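Local coordinates for protein chorismate synthase (Campylobacter jejuni, PDB 1SQ1) that probably catalyses the anti-1,4-elimination of phosphate from 5-enolpyruvylshikimate-3-phosphate to give chorismate, with reduced FMN as cofactor, at residues 138-142 with 337-341; 154-158 with 202-206; 225-230 with 276-280. All coordinates share one frame; numbering follows the deposited sequence.

Contact 1: residues 138-142 with 337-341; sequences AAMLL and RLVLA
Helix-to-helix packing without a hydrogen bond joins residues 138-142 of helix 128-143 to residues 337-341 of helix 325-346 in the interior of the chorismate synthase fold. The two segment axes approach to 8.7 Å and cross at 48°, a spacing that small residues at the crossing allow. Ala138 and Ala341 point their methyls at each other, CB to CB at 3.7 Å, and Ala138 also lies against the backbone of Leu338, its CB 4.0 Å from Leu338 CA. One turn on, Leu142 reaches over with both branches. Its CG stands anti to the carbonyl carbon (chi1 -76°), which sends CD2 towards the Ala341 backbone and Leu340 CB, while CD1 meets Arg337 CG at 3.6 Å. Leu141 adds CD1, lying 4.2 Å from Ala341 CB.

Arg337 serves the contact mainly with its aliphatic part. The chain bends at chi2 and chi3 and passes Ala139, whose CB is 3.6 Å from Arg337 CG and lies over one face of the guanidinium. Beyond that methyl, NH2 makes a salt bridge to Glu42, on helix 36-45, and Phe38 of the same helix packs on both Ala139 and Arg337. The interface is therefore largely apolar, with alanines giving closeness and leucines giving breadth; Arg337 contributes its methylenes and one guanidinium face, while its charge is probably balanced by Glu42.

Contact 2: residues 154-158 with 202-206; sequences FGVGT and SVGAA
Residues 154-156 and 205-206 run antiparallel, with Gly155 opposite Ala206 as a hydrogen-bonded pair in which Ala206 N donates to Gly155 O at 2.9 Å. Ala206 O receives two donors in return: Phe154 N at 2.9 Å, nearly straight at 171°, and Gly155 N by a weak bond. Two residues of one strand facing a single residue of the other make this a classic beta bulge, at the end of strand 148-156 where it borders strand 205-212 in a five-stranded antiparallel sheet. Beyond the bulge the pairing frays, and Gly157 N meets Gly204 O only weakly.

Phe154 holds its CG between the backbone N and the carbonyl carbon (chi1 72°), which folds the ring back over its strand partner. The methyl of Ala206 sits over one ring face in a CH-pi contact, CB 3.8 Å from the centroid and displaced towards the rim. Tyr291 of strand 286-292 touches both residues. Gly155 has no side chain on the face where the Ala206 methyl lies. Gly157 has a positive phi, which glycine adopts readily; the CG2 methyl of Val203 lies against its CA at 3.5 Å. Val156 CG1 lies 4.4 Å from CG1 of Val203, in the loop before strand 205-212, and helix 186-198 packs on both valines. Next to Gly204 lies Pro294, a predicted FMN-binding residue, while Ser202 and Gly204 make backbone hydrogen bonds to a neighbouring subunit.

Contact 3: residues 225-230 with 276-280; sequences KLDSKL and ILGGI. With SO4 (sulfate ion), chain B.
A type I' turn of a two-stranded hairpin, Leu277 to Ile280, meets the first turn of helix 226-235 and receives one of its backbone N-H groups. Leu226 N donates to Gly279 O at 2.8 Å, with an N-H...O angle of 159° and the donor tilted from the carbonyl plane. Lys225 holds the N-cap position just before the helix, and its side chain lies close along the turn: CB is 3.6 Å from Gly279 CA, and the chain, extended beyond CG, passes Gly278 O with CE at 3.6 Å. Its NZ goes on to bond Gly236 O of a neighbouring subunit. Both turn glycines have the positive phi of a type I' turn, which glycine adopts readily.

Beside the turn, Ile276 inserts its CD1 among helix residues. With CG1 anti to the carbonyl carbon (chi1 -60°), the delta methyl reaches Leu226 CD2 and Leu230 CD1, both at 3.9 Å, and rests 3.8 Å from Asp227 CB. The Leu226 and Ile276 side chains cross at about a right angle. Because these leucines lie one turn apart, an apolar branched isoleucine matches the apolar helix face. The Asp227 carboxylate bonds Ser228 N through OD2 at 2.7 Å, met on the anti side and 34° out of the carboxylate plane, while it also packs by Ile276 CG2.

At the exposed Gly278, its N bonds O2 of a sulfate ion, 2.7 Å away, which is probably from the crystallisation liquor and is also held by Ala239 N of the neighbouring subunit, a residue predicted to bind FMN there. The contact thus couples a polar grip, in which a turn carbonyl meets an N-H at the helix start, with an apolar plug next to it, and both sides of the contact also meet another subunit.

Overall arrangement
All three contacts are largely buried, but their depth differs: contact 1 lies about 9 Å from the chain centre, contact 3 about 14 Å and contact 2 about 19 Å, measured between centres. Contacts 1 and 3 adjoin: helix 325-346 takes part in contact 1 and, through Val339 and Leu340, also packs on the helix of contact 3. Contact 2 touches neither; it belongs to the antiparallel sheet containing strands 148-156 and 205-212. Chemistry follows place: contact 1 is mostly apolar packing, contact 2 relies on backbone bonds, and contact 3 mixes both. Contact 2 lies beside Pro294 of its own chain, whereas contact 3 meets predicted FMN-binding residues of the neighbouring subunit that both contacts touch.

Contact 1: residues 138-142 with 337-341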
loop_
_atom_site.group_PDB
_atom_site.type_symbol
_atom_site.label_atom_id
_atom_site.label_comp_id
_atom_site.label_asym_id
_atom_site.label_seq_id
_atom_site.Cartn_x
_atom_site.Cartn_y
_atom_site.Cartn_z
ATOM N N ALA A 138 -12.789 -11.344 12.038
ATOM C CA ALA A 138 -12.249 -10.177 12.706
ATOM C C ALA A 138 -12.921 -9.926 14.042
ATOM O O ALA A 138 -12.300 -9.384 14.949
ATOM C CB ALA A 138 -12.366 -8.950 11.814
ATOM N N ALA A 139 -14.185 -10.315 14.176
ATOM C CA ALA A 139 -14.885 -10.101 15.445
ATOM C C ALA A 139 -14.234 -10.952 16.532
ATOM O O ALA A 139 -14.253 -10.586 17.706
ATOM C CB ALA A 139 -16.355 -10.449 15.317
HETATM N N MSE A 140 -13.652 -12.082 16.137
HETATM C CA MSE A 140 -12.983 -12.942 17.089
HETATM C C MSE A 140 -11.857 -12.181 17.776
HETATM O O MSE A 140 -11.673 -12.303 18.979
HETATM C CB MSE A 140 -12.470 -14.199 16.387
HETATM C CG MSE A 140 -13.584 -15.163 15.992
HETATM SE SE MSE A 140 -13.035 -16.534 14.738
HETATM C CE MSE A 140 -14.587 -16.540 13.572
ATOM N N LEU A 141 -11.112 -11.377 17.030
ATOM C CA LEU A 141 -10.032 -10.593 17.635
ATOM C C LEU A 141 -10.617 -9.446 18.455
ATOM O O LEU A 141 -10.025 -9.021 19.436
ATOM C CB LEU A 141 -9.089 -10.042 16.554
ATOM C CG LEU A 141 -7.878 -9.159 16.904
ATOM C CD1 LEU A 141 -8.265 -7.708 16.934
ATOM C CD2 LEU A 141 -7.290 -9.589 18.232
ATOM N N LEU A 142 -11.787 -8.958 18.050
ATOM C CA LEU A 142 -12.456 -7.864 18.746
ATOM C C LEU A 142 -13.029 -8.286 20.093
ATOM O O LEU A 142 -13.076 -7.492 21.037
ATOM C CB LEU A 142 -13.576 -7.289 17.878
ATOM C CG LEU A 142 -13.154 -6.388 16.716
ATOM C CD1 LEU A 142 -14.390 -5.882 15.995
ATOM C CD2 LEU A 142 -12.346 -5.211 17.252
ATOM N N ARG A 337 -16.563 -4.303 11.450
ATOM C CA ARG A 337 -15.764 -5.226 12.228
ATOM C C ARG A 337 -14.348 -5.176 11.677
ATOM O O ARG A 337 -13.414 -4.836 12.407
ATOM C CB ARG A 337 -16.304 -6.641 12.084
ATOM C CG ARG A 337 -16.403 -7.400 13.378
ATOM C CD ARG A 337 -17.799 -7.309 13.981
ATOM N NE ARG A 337 -18.737 -8.264 13.392
ATOM C CZ ARG A 337 -19.808 -8.722 14.041
ATOM N NH1 ARG A 337 -20.053 -8.310 15.288
ATOM N NH2 ARG A 337 -20.644 -9.573 13.457
ATOM N N LEU A 338 -14.197 -5.509 10.391
ATOM C CA LEU A 338 -12.889 -5.515 9.734
ATOM C C LEU A 338 -12.098 -4.242 10.016
ATOM O O LEU A 338 -10.932 -4.294 10.407
ATOM C CB LEU A 338 -13.050 -5.693 8.227
ATOM C CG LEU A 338 -13.510 -7.078 7.745
ATOM C CD1 LEU A 338 -14.182 -6.915 6.410
ATOM C CD2 LEU A 338 -12.345 -8.055 7.632
ATOM N N VAL A 339 -12.732 -3.095 9.822
ATOM C CA VAL A 339 -12.051 -1.836 10.076
ATOM C C VAL A 339 -11.518 -1.774 11.513
ATOM O O VAL A 339 -10.309 -1.661 11.719
ATOM C CB VAL A 339 -12.984 -0.640 9.837
ATOM C CG1 VAL A 339 -12.233 0.657 10.067
ATOM C CG2 VAL A 339 -13.530 -0.692 8.422
ATOM N N LEU A 340 -12.410 -1.851 12.507
ATOM C CA LEU A 340 -11.978 -1.784 13.911
ATOM C C LEU A 340 -10.859 -2.767 14.257
ATOM O O LEU A 340 -9.897 -2.395 14.934
ATOM C CB LEU A 340 -13.156 -2.004 14.862
ATOM C CG LEU A 340 -14.075 -0.789 15.030
ATOM C CD1 LEU A 340 -15.208 -1.142 15.955
ATOM C CD2 LEU A 340 -13.289 0.407 15.546
ATOM N N ALA A 341 -10.974 -4.007 13.792
ATOM C CA ALA A 341 -9.956 -5.003 14.066
ATOM C C ALA A 341 -8.696 -4.620 13.326
ATOM O O ALA A 341 -7.614 -5.122 13.621
ATOM C CB ALA A 341 -10.424 -6.354 13.621
#

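Contact 2: residues 154-158 with 202-206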
loop_
_atom_site.group_PDB
_atom_site.type_symbol
_atom_site.label_atom_id
_atom_site.label_comp_id
_atom_site.label_asym_id
_atom_site.label_seq_id
_atom_site.Cartn_x
_atom_site.Cartn_y
_atom_site.Cartn_z
ATOM N N PHE A 154 -33.716 0.300 11.124
ATOM C CA PHE A 154 -34.559 1.204 11.886
ATOM C C PHE A 154 -35.490 1.994 11.003
ATOM O O PHE A 154 -36.340 2.738 11.492
ATOM C CB PHE A 154 -33.723 2.154 12.739
ATOM C CG PHE A 154 -32.990 3.224 11.976
ATOM C CD1 PHE A 154 -33.492 4.522 11.915
ATOM C CD2 PHE A 154 -31.720 2.979 11.450
ATOM C CE1 PHE A 154 -32.722 5.575 11.357
ATOM C CE2 PHE A 154 -30.948 4.019 10.892
ATOM C CZ PHE A 154 -31.451 5.319 10.849
ATOM N N GLY A 155 -35.342 1.819 9.697
ATOM C CA GLY A 155 -36.188 2.525 8.761
ATOM C C GLY A 155 -36.396 1.717 7.503
ATOM O O GLY A 155 -35.466 1.095 6.984
ATOM N N VAL A 156 -37.632 1.700 7.026
ATOM C CA VAL A 156 -37.965 0.995 5.801
ATOM C C VAL A 156 -39.007 1.815 5.056
ATOM O O VAL A 156 -40.125 1.999 5.533
ATOM C CB VAL A 156 -38.540 -0.398 6.070
ATOM C CG1 VAL A 156 -39.030 -1.006 4.764
ATOM C CG2 VAL A 156 -37.480 -1.284 6.719
ATOM N N GLY A 157 -38.634 2.313 3.884
ATOM C CA GLY A 157 -39.556 3.118 3.114
ATOM C C GLY A 157 -39.812 4.420 3.841
ATOM O O GLY A 157 -38.889 5.034 4.369
ATOM N N THR A 158 -41.073 4.832 3.868
ATOM C CA THR A 158 -41.483 6.068 4.524
ATOM C C THR A 158 -41.607 5.864 6.048
ATOM O O THR A 158 -41.868 6.808 6.800
ATOM C CB THR A 158 -42.825 6.577 3.920
ATOM O OG1 THR A 158 -43.839 5.572 4.055
ATOM C CG2 THR A 158 -42.647 6.870 2.439
ATOM N N SER A 202 -38.991 -2.635 -5.329
ATOM C CA SER A 202 -38.093 -2.712 -4.186
ATOM C C SER A 202 -38.265 -1.466 -3.326
ATOM O O SER A 202 -38.994 -0.541 -3.704
ATOM C CB SER A 202 -36.650 -2.809 -4.664
ATOM O OG SER A 202 -36.277 -1.616 -5.328
ATOM N N VAL A 203 -37.596 -1.445 -2.173
ATOM C CA VAL A 203 -37.672 -0.306 -1.258
ATOM C C VAL A 203 -36.385 -0.127 -0.471
ATOM O O VAL A 203 -35.754 -1.106 -0.090
ATOM C CB VAL A 203 -38.824 -0.471 -0.252
ATOM C CG1 VAL A 203 -38.675 -1.784 0.477
ATOM C CG2 VAL A 203 -38.824 0.692 0.732
ATOM N N GLY A 204 -36.008 1.127 -0.224
ATOM C CA GLY A 204 -34.796 1.410 0.530
ATOM C C GLY A 204 -34.919 1.080 2.009
ATOM O O GLY A 204 -35.964 0.597 2.453
ATOM N N ALA A 205 -33.852 1.333 2.768
ATOM C CA ALA A 205 -33.827 1.071 4.213
ATOM C C ALA A 205 -32.695 1.828 4.920
ATOM O O ALA A 205 -31.683 2.150 4.305
ATOM C CB ALA A 205 -33.691 -0.425 4.470
ATOM N N ALA A 206 -32.883 2.113 6.208
ATOM C CA ALA A 206 -31.885 2.820 7.010
ATOM C C ALA A 206 -31.309 1.902 8.104
ATOM O O ALA A 206 -32.036 1.446 8.993
ATOM C CB ALA A 206 -32.507 4.051 7.636
#

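Contact 3: residues 225-230 with 276-280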
loop_
_atom_site.group_PDB
_atom_site.type_symbol
_atom_site.label_atom_id
_atom_site.label_comp_id
_atom_site.label_asym_id
_atom_site.label_seq_id
_atom_site.Cartn_x
_atom_site.Cartn_y
_atom_site.Cartn_z
ATOM N N LYS A 225 -8.171 7.884 9.219
ATOM C CA LYS A 225 -9.003 8.137 10.382
ATOM C C LYS A 225 -10.106 7.088 10.491
ATOM O O LYS A 225 -10.577 6.557 9.486
ATOM C CB LYS A 225 -9.610 9.534 10.256
ATOM C CG LYS A 225 -8.580 10.646 10.074
ATOM C CD LYS A 225 -9.270 11.998 10.101
ATOM C CE LYS A 225 -8.297 13.134 10.342
ATOM N NZ LYS A 225 -9.016 14.446 10.432
ATOM N N LEU A 226 -10.520 6.796 11.717
ATOM C CA LEU A 226 -11.548 5.804 11.928
ATOM C C LEU A 226 -12.851 6.137 11.199
ATOM O O LEU A 226 -13.520 5.240 10.685
ATOM C CB LEU A 226 -11.806 5.615 13.419
ATOM C CG LEU A 226 -12.865 4.532 13.634
ATOM C CD1 LEU A 226 -12.352 3.205 13.097
ATOM C CD2 LEU A 226 -13.219 4.436 15.093
ATOM N N ASP A 227 -13.236 7.408 11.147
ATOM C CA ASP A 227 -14.473 7.730 10.430
ATOM C C ASP A 227 -14.261 7.526 8.921
ATOM O O ASP A 227 -15.118 6.945 8.247
ATOM C CB ASP A 227 -14.958 9.154 10.754
ATOM C CG ASP A 227 -13.844 10.159 10.760
ATOM O OD1 ASP A 227 -14.090 11.328 11.121
ATOM O OD2 ASP A 227 -12.715 9.776 10.408
ATOM N N SER A 228 -13.120 7.978 8.395
ATOM C CA SER A 228 -12.808 7.787 6.974
ATOM C C SER A 228 -12.956 6.311 6.612
ATOM O O SER A 228 -13.755 5.952 5.754
ATOM C CB SER A 228 -11.370 8.204 6.650
ATOM O OG SER A 228 -11.214 9.610 6.615
ATOM N N LYS A 229 -12.171 5.462 7.265
ATOM C CA LYS A 229 -12.215 4.037 7.004
ATOM C C LYS A 229 -13.627 3.521 7.091
ATOM O O LYS A 229 -14.047 2.718 6.278
ATOM C CB LYS A 229 -11.359 3.281 8.017
ATOM C CG LYS A 229 -9.869 3.437 7.864
ATOM C CD LYS A 229 -9.156 2.873 9.078
ATOM C CE LYS A 229 -7.832 2.257 8.689
ATOM N NZ LYS A 229 -8.030 0.927 8.031
ATOM N N LEU A 230 -14.365 3.970 8.091
ATOM C CA LEU A 230 -15.722 3.486 8.254
ATOM C C LEU A 230 -16.583 3.898 7.087
ATOM O O LEU A 230 -17.350 3.092 6.563
ATOM C CB LEU A 230 -16.316 4.020 9.546
ATOM C CG LEU A 230 -15.754 3.350 10.792
ATOM C CD1 LEU A 230 -16.143 4.173 12.011
ATOM C CD2 LEU A 230 -16.276 1.911 10.887
ATOM N N ILE A 276 -16.190 9.472 17.816
ATOM C CA ILE A 276 -14.981 9.798 17.068
ATOM C C ILE A 276 -14.714 11.300 17.145
ATOM O O ILE A 276 -15.621 12.101 16.938
ATOM C CB ILE A 276 -15.158 9.408 15.583
ATOM C CG1 ILE A 276 -15.424 7.904 15.461
ATOM C CG2 ILE A 276 -13.927 9.828 14.774
ATOM C CD1 ILE A 276 -15.542 7.420 14.045
ATOM N N LEU A 277 -13.476 11.677 17.442
ATOM C CA LEU A 277 -13.104 13.086 17.534
ATOM C C LEU A 277 -11.725 13.240 16.936
ATOM O O LEU A 277 -10.772 12.643 17.429
ATOM C CB LEU A 277 -13.056 13.546 18.986
ATOM C CG LEU A 277 -14.391 13.722 19.701
ATOM C CD1 LEU A 277 -14.189 13.590 21.214
ATOM C CD2 LEU A 277 -14.996 15.062 19.306
ATOM N N GLY A 278 -11.610 14.034 15.876
ATOM C CA GLY A 278 -10.320 14.212 15.238
ATOM C C GLY A 278 -9.937 13.012 14.393
ATOM O O GLY A 278 -8.824 12.937 13.882
ATOM N N GLY A 279 -10.854 12.062 14.249
ATOM C CA GLY A 279 -10.558 10.889 13.450
ATOM C C GLY A 279 -10.113 9.710 14.273
ATOM O O GLY A 279 -9.782 8.654 13.741
ATOM N N ILE A 280 -10.094 9.890 15.585
ATOM C CA ILE A 280 -9.694 8.808 16.469
ATOM C C ILE A 280 -10.844 8.615 17.449
ATOM O O ILE A 280 -11.533 9.589 17.793
ATOM C CB ILE A 280 -8.345 9.137 17.192
ATOM C CG1 ILE A 280 -8.535 10.218 18.246
ATOM C CG2 ILE A 280 -7.329 9.651 16.175
ATOM C CD1 ILE A 280 -8.828 9.670 19.634
HETATM S S SO4 B . -14.097 15.911 13.638
HETATM O O1 SO4 B . -13.177 16.987 14.068
HETATM O O2 SO4 B . -13.597 14.587 14.097
HETATM O O3 SO4 B . -15.439 16.136 14.211
HETATM O O4 SO4 B . -14.181 15.901 12.163
#